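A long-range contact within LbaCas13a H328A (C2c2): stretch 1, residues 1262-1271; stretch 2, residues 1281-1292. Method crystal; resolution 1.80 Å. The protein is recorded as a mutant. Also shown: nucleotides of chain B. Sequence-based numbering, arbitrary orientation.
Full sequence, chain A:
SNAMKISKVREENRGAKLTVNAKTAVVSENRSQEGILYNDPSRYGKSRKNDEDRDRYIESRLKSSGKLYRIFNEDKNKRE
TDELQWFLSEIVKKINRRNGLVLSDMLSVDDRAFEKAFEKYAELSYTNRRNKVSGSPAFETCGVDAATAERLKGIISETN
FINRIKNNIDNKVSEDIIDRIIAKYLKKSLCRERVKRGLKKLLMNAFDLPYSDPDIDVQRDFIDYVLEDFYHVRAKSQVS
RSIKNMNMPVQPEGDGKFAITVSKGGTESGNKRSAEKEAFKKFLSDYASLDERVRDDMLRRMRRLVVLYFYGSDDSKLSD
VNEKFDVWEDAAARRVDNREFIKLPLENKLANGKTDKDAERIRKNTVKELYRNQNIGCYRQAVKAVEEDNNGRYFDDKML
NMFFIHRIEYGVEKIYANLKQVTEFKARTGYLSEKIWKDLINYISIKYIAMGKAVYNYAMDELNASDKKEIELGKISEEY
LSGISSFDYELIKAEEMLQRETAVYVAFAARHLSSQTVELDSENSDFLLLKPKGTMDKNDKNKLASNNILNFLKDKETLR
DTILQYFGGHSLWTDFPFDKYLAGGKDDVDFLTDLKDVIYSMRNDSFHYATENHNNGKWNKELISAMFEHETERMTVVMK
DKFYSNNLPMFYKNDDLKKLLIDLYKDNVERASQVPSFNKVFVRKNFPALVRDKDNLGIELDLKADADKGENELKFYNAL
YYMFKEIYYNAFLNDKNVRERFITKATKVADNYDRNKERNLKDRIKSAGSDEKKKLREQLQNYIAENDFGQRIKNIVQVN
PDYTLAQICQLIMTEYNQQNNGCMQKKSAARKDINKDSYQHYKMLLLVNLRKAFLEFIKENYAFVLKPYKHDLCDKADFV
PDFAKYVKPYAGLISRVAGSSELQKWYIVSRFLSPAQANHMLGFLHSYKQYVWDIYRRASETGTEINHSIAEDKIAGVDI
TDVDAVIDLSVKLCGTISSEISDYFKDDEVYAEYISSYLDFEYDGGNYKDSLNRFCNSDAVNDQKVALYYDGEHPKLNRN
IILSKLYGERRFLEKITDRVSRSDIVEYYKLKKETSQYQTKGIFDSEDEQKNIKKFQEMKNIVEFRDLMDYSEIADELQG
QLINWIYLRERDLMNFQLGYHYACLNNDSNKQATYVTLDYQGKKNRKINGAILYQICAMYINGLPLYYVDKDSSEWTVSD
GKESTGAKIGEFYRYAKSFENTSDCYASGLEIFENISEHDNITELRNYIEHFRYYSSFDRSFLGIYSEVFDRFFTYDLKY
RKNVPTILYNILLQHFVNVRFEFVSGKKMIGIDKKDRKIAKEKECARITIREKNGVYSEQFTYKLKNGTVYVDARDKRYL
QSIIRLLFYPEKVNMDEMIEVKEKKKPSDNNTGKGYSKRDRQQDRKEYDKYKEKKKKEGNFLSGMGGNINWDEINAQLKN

Stretch 1 1262-1271: FLGIYSEVFD
Stretch 2 1281-1292: RKNVPTILYNIL

Stretch 1 is helical throughout, phi/psi near -62/-41, with i-to-i+4 bonds such as F1270 N to Y1266 O (2.9 Å) and a wider pi-type turn from V1269 to D1271. Stretch 2 opens with a type I turn, R1281 to V1284 (K1282 -77/-5, N1283 -101/-1), closed by V1284 N to R1281 O at 3.1 Å, then runs as a helix from V1284. The helix axes lie 150° apart, roughly antiparallel, and approach to 10.2 Å; F1270 CA and R1281 CA, 5.6 Å apart, set the register.

No direct hydrogen bond crosses, so packing carries the contact, burying 494 Å². Y1266 (chi1 -87°, chi2 75°) receives L1288 (t, p) over one ring face: L1288 CD1 sits 4.2 Å from the Y1266 centroid, 12° off the normal. L1263 CD2 meets L1288 CD2 at 3.8 Å. V1284 (t) rests against both V1269 and F1270, its CG2 3.9 Å from V1269 CG1 and its CG1 4.0 Å from F1270 CB.

F1270 (chi1 t, chi2 64°) buries most. P1285 CG lies 4.0 Å from the centroid of the F1270 ring, 24° off the normal, a CH-pi contact, while R1281 O approaches F1270 CD1 (3.3 Å) at the ring edge, where polarised C-H groups suit a carbonyl. One water bridges polar groups, donating to F1270 O (2.8 Å) and weakly accepting from R1281 NH2 (2.7 Å).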

# COMPACT_ATOMS: atom_id res chain seq x y z
N PHE A 1262 19.28 4.63 0.03
CA PHE A 1262 17.90 4.18 0.08
C PHE A 1262 17.84 2.70 0.47
O PHE A 1262 17.03 2.31 1.30
CB PHE A 1262 17.22 4.44 -1.26
CG PHE A 1262 16.60 5.82 -1.34
CD1 PHE A 1262 15.54 6.15 -0.50
CD2 PHE A 1262 17.08 6.77 -2.21
CE1 PHE A 1262 14.95 7.41 -0.55
CE2 PHE A 1262 16.50 8.05 -2.27
CZ PHE A 1262 15.43 8.36 -1.44
N LEU A 1263 18.68 1.86 -0.13
CA LEU A 1263 18.68 0.45 0.26
C LEU A 1263 19.02 0.28 1.72
O LEU A 1263 18.47 -0.59 2.40
CB LEU A 1263 19.67 -0.35 -0.59
CG LEU A 1263 19.11 -0.75 -1.95
CD1 LEU A 1263 20.24 -1.41 -2.72
CD2 LEU A 1263 17.94 -1.73 -1.81
N GLY A 1264 19.94 1.10 2.24
CA GLY A 1264 20.30 0.98 3.64
C GLY A 1264 19.18 1.41 4.56
O GLY A 1264 19.00 0.85 5.64
N ILE A 1265 18.43 2.44 4.16
CA ILE A 1265 17.30 2.89 4.98
C ILE A 1265 16.19 1.85 4.94
O ILE A 1265 15.66 1.45 5.98
CB ILE A 1265 16.81 4.26 4.50
CG1 ILE A 1265 17.87 5.33 4.76
CG2 ILE A 1265 15.50 4.64 5.24
CD1 ILE A 1265 17.78 6.53 3.81
N TYR A 1266 15.84 1.38 3.73
CA TYR A 1266 14.86 0.31 3.62
C TYR A 1266 15.32 -0.92 4.39
O TYR A 1266 14.51 -1.61 5.03
CB TYR A 1266 14.61 -0.01 2.14
CG TYR A 1266 13.53 0.86 1.54
CD1 TYR A 1266 13.78 2.19 1.23
CD2 TYR A 1266 12.24 0.35 1.33
CE1 TYR A 1266 12.77 3.00 0.69
CE2 TYR A 1266 11.24 1.15 0.80
CZ TYR A 1266 11.50 2.47 0.51
OH TYR A 1266 10.50 3.26 0.00
N SER A 1267 16.63 -1.19 4.37
CA SER A 1267 17.15 -2.33 5.13
C SER A 1267 16.90 -2.14 6.61
O SER A 1267 16.54 -3.10 7.31
CB SER A 1267 18.66 -2.51 4.90
OG SER A 1267 18.93 -2.89 3.57
N GLU A 1268 17.11 -0.93 7.12
CA GLU A 1268 16.94 -0.74 8.56
C GLU A 1268 15.47 -0.74 8.94
O GLU A 1268 15.12 -1.21 10.03
CB GLU A 1268 17.64 0.54 9.03
CG GLU A 1268 17.56 0.65 10.55
CD GLU A 1268 18.30 1.85 11.10
OE1 GLU A 1268 18.24 2.04 12.33
OE2 GLU A 1268 18.91 2.60 10.30
N VAL A 1269 14.60 -0.23 8.07
CA VAL A 1269 13.17 -0.37 8.30
C VAL A 1269 12.80 -1.85 8.41
O VAL A 1269 12.17 -2.29 9.37
CB VAL A 1269 12.38 0.34 7.18
CG1 VAL A 1269 10.88 -0.04 7.24
CG2 VAL A 1269 12.55 1.86 7.29
N PHE A 1270 13.22 -2.64 7.42
CA PHE A 1270 12.98 -4.07 7.46
C PHE A 1270 13.53 -4.70 8.73
O PHE A 1270 12.89 -5.56 9.34
CB PHE A 1270 13.63 -4.73 6.23
CG PHE A 1270 13.43 -6.22 6.16
CD1 PHE A 1270 12.15 -6.75 6.02
CD2 PHE A 1270 14.52 -7.08 6.18
CE1 PHE A 1270 11.95 -8.11 5.95
CE2 PHE A 1270 14.34 -8.45 6.10
CZ PHE A 1270 13.06 -8.97 5.96
N ASP A 1271 14.72 -4.28 9.15
CA ASP A 1271 15.37 -4.93 10.28
C ASP A 1271 14.65 -4.64 11.58
O ASP A 1271 14.45 -5.54 12.40
CB ASP A 1271 16.82 -4.48 10.38
CG ASP A 1271 17.53 -5.14 11.55
OD1 ASP A 1271 18.06 -6.27 11.38
OD2 ASP A 1271 17.50 -4.56 12.65
N ARG A 1281 6.37 -5.69 8.53
CA ARG A 1281 7.79 -5.97 8.32
C ARG A 1281 8.00 -6.82 7.08
O ARG A 1281 8.84 -6.51 6.22
CB ARG A 1281 8.39 -6.70 9.52
CG ARG A 1281 9.86 -7.09 9.24
CD ARG A 1281 10.57 -7.74 10.44
NE ARG A 1281 10.14 -9.11 10.64
CZ ARG A 1281 10.64 -10.16 9.98
NH1 ARG A 1281 10.20 -11.39 10.24
NH2 ARG A 1281 11.57 -9.96 9.05
N LYS A 1282 7.25 -7.91 6.96
CA LYS A 1282 7.57 -8.88 5.93
C LYS A 1282 7.13 -8.43 4.55
O LYS A 1282 7.45 -9.12 3.58
CB LYS A 1282 6.97 -10.23 6.27
CG LYS A 1282 7.60 -10.78 7.55
CD LYS A 1282 7.66 -12.29 7.59
CE LYS A 1282 6.29 -12.90 7.81
NZ LYS A 1282 6.35 -14.39 7.64
N ASN A 1283 6.43 -7.31 4.42
CA ASN A 1283 6.13 -6.78 3.10
C ASN A 1283 7.04 -5.62 2.71
O ASN A 1283 6.89 -5.08 1.60
CB ASN A 1283 4.67 -6.32 3.04
CG ASN A 1283 4.12 -6.31 1.62
OD1 ASN A 1283 4.57 -7.07 0.75
ND2 ASN A 1283 3.09 -5.48 1.38
N VAL A 1284 7.97 -5.23 3.58
CA VAL A 1284 8.83 -4.08 3.27
C VAL A 1284 9.62 -4.30 2.00
O VAL A 1284 9.61 -3.43 1.11
CB VAL A 1284 9.70 -3.72 4.49
CG1 VAL A 1284 10.87 -2.83 4.06
CG2 VAL A 1284 8.86 -2.98 5.57
N PRO A 1285 10.32 -5.42 1.79
CA PRO A 1285 11.05 -5.59 0.53
C PRO A 1285 10.14 -5.62 -0.69
O PRO A 1285 10.47 -5.05 -1.73
CB PRO A 1285 11.81 -6.91 0.73
CG PRO A 1285 11.91 -7.06 2.27
CD PRO A 1285 10.58 -6.51 2.75
N THR A 1286 8.99 -6.29 -0.59
CA THR A 1286 8.08 -6.37 -1.72
C THR A 1286 7.60 -4.98 -2.12
O THR A 1286 7.47 -4.67 -3.31
CB THR A 1286 6.89 -7.26 -1.35
OG1 THR A 1286 7.36 -8.61 -1.26
CG2 THR A 1286 5.74 -7.15 -2.39
N ILE A 1287 7.32 -4.13 -1.13
CA ILE A 1287 6.86 -2.79 -1.46
C ILE A 1287 7.94 -2.03 -2.22
O ILE A 1287 7.65 -1.33 -3.20
CB ILE A 1287 6.43 -2.07 -0.18
CG1 ILE A 1287 5.10 -2.67 0.30
CG2 ILE A 1287 6.27 -0.58 -0.43
CD1 ILE A 1287 4.70 -2.23 1.70
N LEU A 1288 9.19 -2.16 -1.79
CA LEU A 1288 10.31 -1.56 -2.52
C LEU A 1288 10.38 -2.11 -3.94
O LEU A 1288 10.48 -1.36 -4.91
CB LEU A 1288 11.62 -1.82 -1.78
CG LEU A 1288 12.91 -1.44 -2.52
CD1 LEU A 1288 12.94 0.04 -2.80
CD2 LEU A 1288 14.11 -1.83 -1.67
N TYR A 1289 10.34 -3.44 -4.06
CA TYR A 1289 10.36 -4.06 -5.39
C TYR A 1289 9.22 -3.54 -6.27
O TYR A 1289 9.41 -3.26 -7.46
CB TYR A 1289 10.29 -5.57 -5.20
CG TYR A 1289 9.98 -6.36 -6.45
CD1 TYR A 1289 11.01 -6.83 -7.26
CD2 TYR A 1289 8.67 -6.67 -6.80
CE1 TYR A 1289 10.74 -7.56 -8.40
CE2 TYR A 1289 8.39 -7.40 -7.95
CZ TYR A 1289 9.44 -7.84 -8.74
OH TYR A 1289 9.17 -8.56 -9.88
N ASN A 1290 8.03 -3.40 -5.69
CA ASN A 1290 6.89 -2.90 -6.46
C ASN A 1290 7.12 -1.49 -6.96
O ASN A 1290 6.78 -1.16 -8.10
CB ASN A 1290 5.61 -2.91 -5.61
CG ASN A 1290 5.15 -4.29 -5.23
OD1 ASN A 1290 5.58 -5.29 -5.81
ND2 ASN A 1290 4.25 -4.36 -4.24
N ILE A 1291 7.67 -0.61 -6.10
CA ILE A 1291 7.94 0.76 -6.52
C ILE A 1291 8.86 0.77 -7.73
O ILE A 1291 8.60 1.46 -8.73
CB ILE A 1291 8.53 1.58 -5.36
CG1 ILE A 1291 7.46 1.78 -4.28
CG2 ILE A 1291 9.10 2.89 -5.88
CD1 ILE A 1291 8.03 2.36 -2.97
N LEU A 1292 9.92 -0.04 -7.69
CA LEU A 1292 10.82 -0.12 -8.84
C LEU A 1292 10.12 -0.72 -10.06
O LEU A 1292 10.31 -0.24 -11.19
CB LEU A 1292 12.05 -0.94 -8.46
CG LEU A 1292 12.77 -0.24 -7.31
CD1 LEU A 1292 13.68 -1.22 -6.55
CD2 LEU A 1292 13.56 0.94 -7.83
P A B 6 13.54 -15.84 3.82
OP1 A B 6 13.76 -16.43 5.15
OP2 A B 6 13.34 -16.71 2.62
O5' A B 6 12.24 -14.90 3.90
C5' A B 6 11.97 -14.13 5.07
C4' A B 6 11.32 -12.81 4.72
O4' A B 6 12.24 -12.00 3.97
C3' A B 6 10.10 -12.89 3.81
O3' A B 6 8.93 -13.19 4.52
C2' A B 6 10.08 -11.52 3.15
O2' A B 6 9.62 -10.54 4.08
C1' A B 6 11.57 -11.28 2.96
N9 A B 6 12.08 -11.75 1.67
C8 A B 6 13.04 -12.71 1.46
N7 A B 6 13.33 -12.89 0.20
C5 A B 6 12.52 -11.97 -0.46
C6 A B 6 12.37 -11.65 -1.81
N6 A B 6 13.07 -12.27 -2.77
N1 A B 6 11.49 -10.67 -2.13
C2 A B 6 10.79 -10.06 -1.16
N3 A B 6 10.84 -10.29 0.16
C4 A B 6 11.75 -11.25 0.44
P A B 29 -0.63 -0.08 1.93
OP1 A B 29 0.22 1.15 1.86
OP2 A B 29 -2.12 -0.05 1.76
O5' A B 29 -0.17 -1.14 0.85
C5' A B 29 1.19 -1.50 0.70
C4' A B 29 1.34 -2.88 0.11
O4' A B 29 0.56 -3.84 0.86
C3' A B 29 0.86 -3.07 -1.32
O3' A B 29 1.80 -2.59 -2.26
C2' A B 29 0.65 -4.57 -1.38
O2' A B 29 1.91 -5.23 -1.41
C1' A B 29 0.05 -4.82 -0.00
N9 A B 29 -1.42 -4.66 -0.05
C8 A B 29 -2.20 -3.67 0.48
N7 A B 29 -3.49 -3.83 0.24
C5 A B 29 -3.53 -5.00 -0.50
C6 A B 29 -4.61 -5.69 -1.07
N6 A B 29 -5.88 -5.27 -0.94
N1 A B 29 -4.34 -6.81 -1.76
C2 A B 29 -3.06 -7.20 -1.86
N3 A B 29 -1.95 -6.63 -1.36
C4 A B 29 -2.27 -5.52 -0.69
P U B 7 7.99 -14.35 4.00
OP1 U B 7 6.86 -14.44 4.95
OP2 U B 7 8.82 -15.56 3.69
O5' U B 7 7.47 -13.79 2.61
C5' U B 7 6.67 -12.61 2.57
C4' U B 7 6.38 -12.24 1.14
O4' U B 7 7.62 -11.84 0.49
C3' U B 7 5.87 -13.38 0.30
O3' U B 7 4.47 -13.58 0.48
C2' U B 7 6.26 -12.96 -1.11
O2' U B 7 5.35 -12.01 -1.63
C1' U B 7 7.60 -12.25 -0.86
N1 U B 7 8.75 -13.14 -1.09
C2 U B 7 9.22 -13.20 -2.38
O2 U B 7 8.71 -12.52 -3.25
N3 U B 7 10.29 -14.04 -2.58
C4 U B 7 10.91 -14.82 -1.63
O4 U B 7 11.86 -15.54 -1.94
C5 U B 7 10.36 -14.71 -0.31
C6 U B 7 9.32 -13.89 -0.09
O HOH W 1 13.62 -8.28 9.39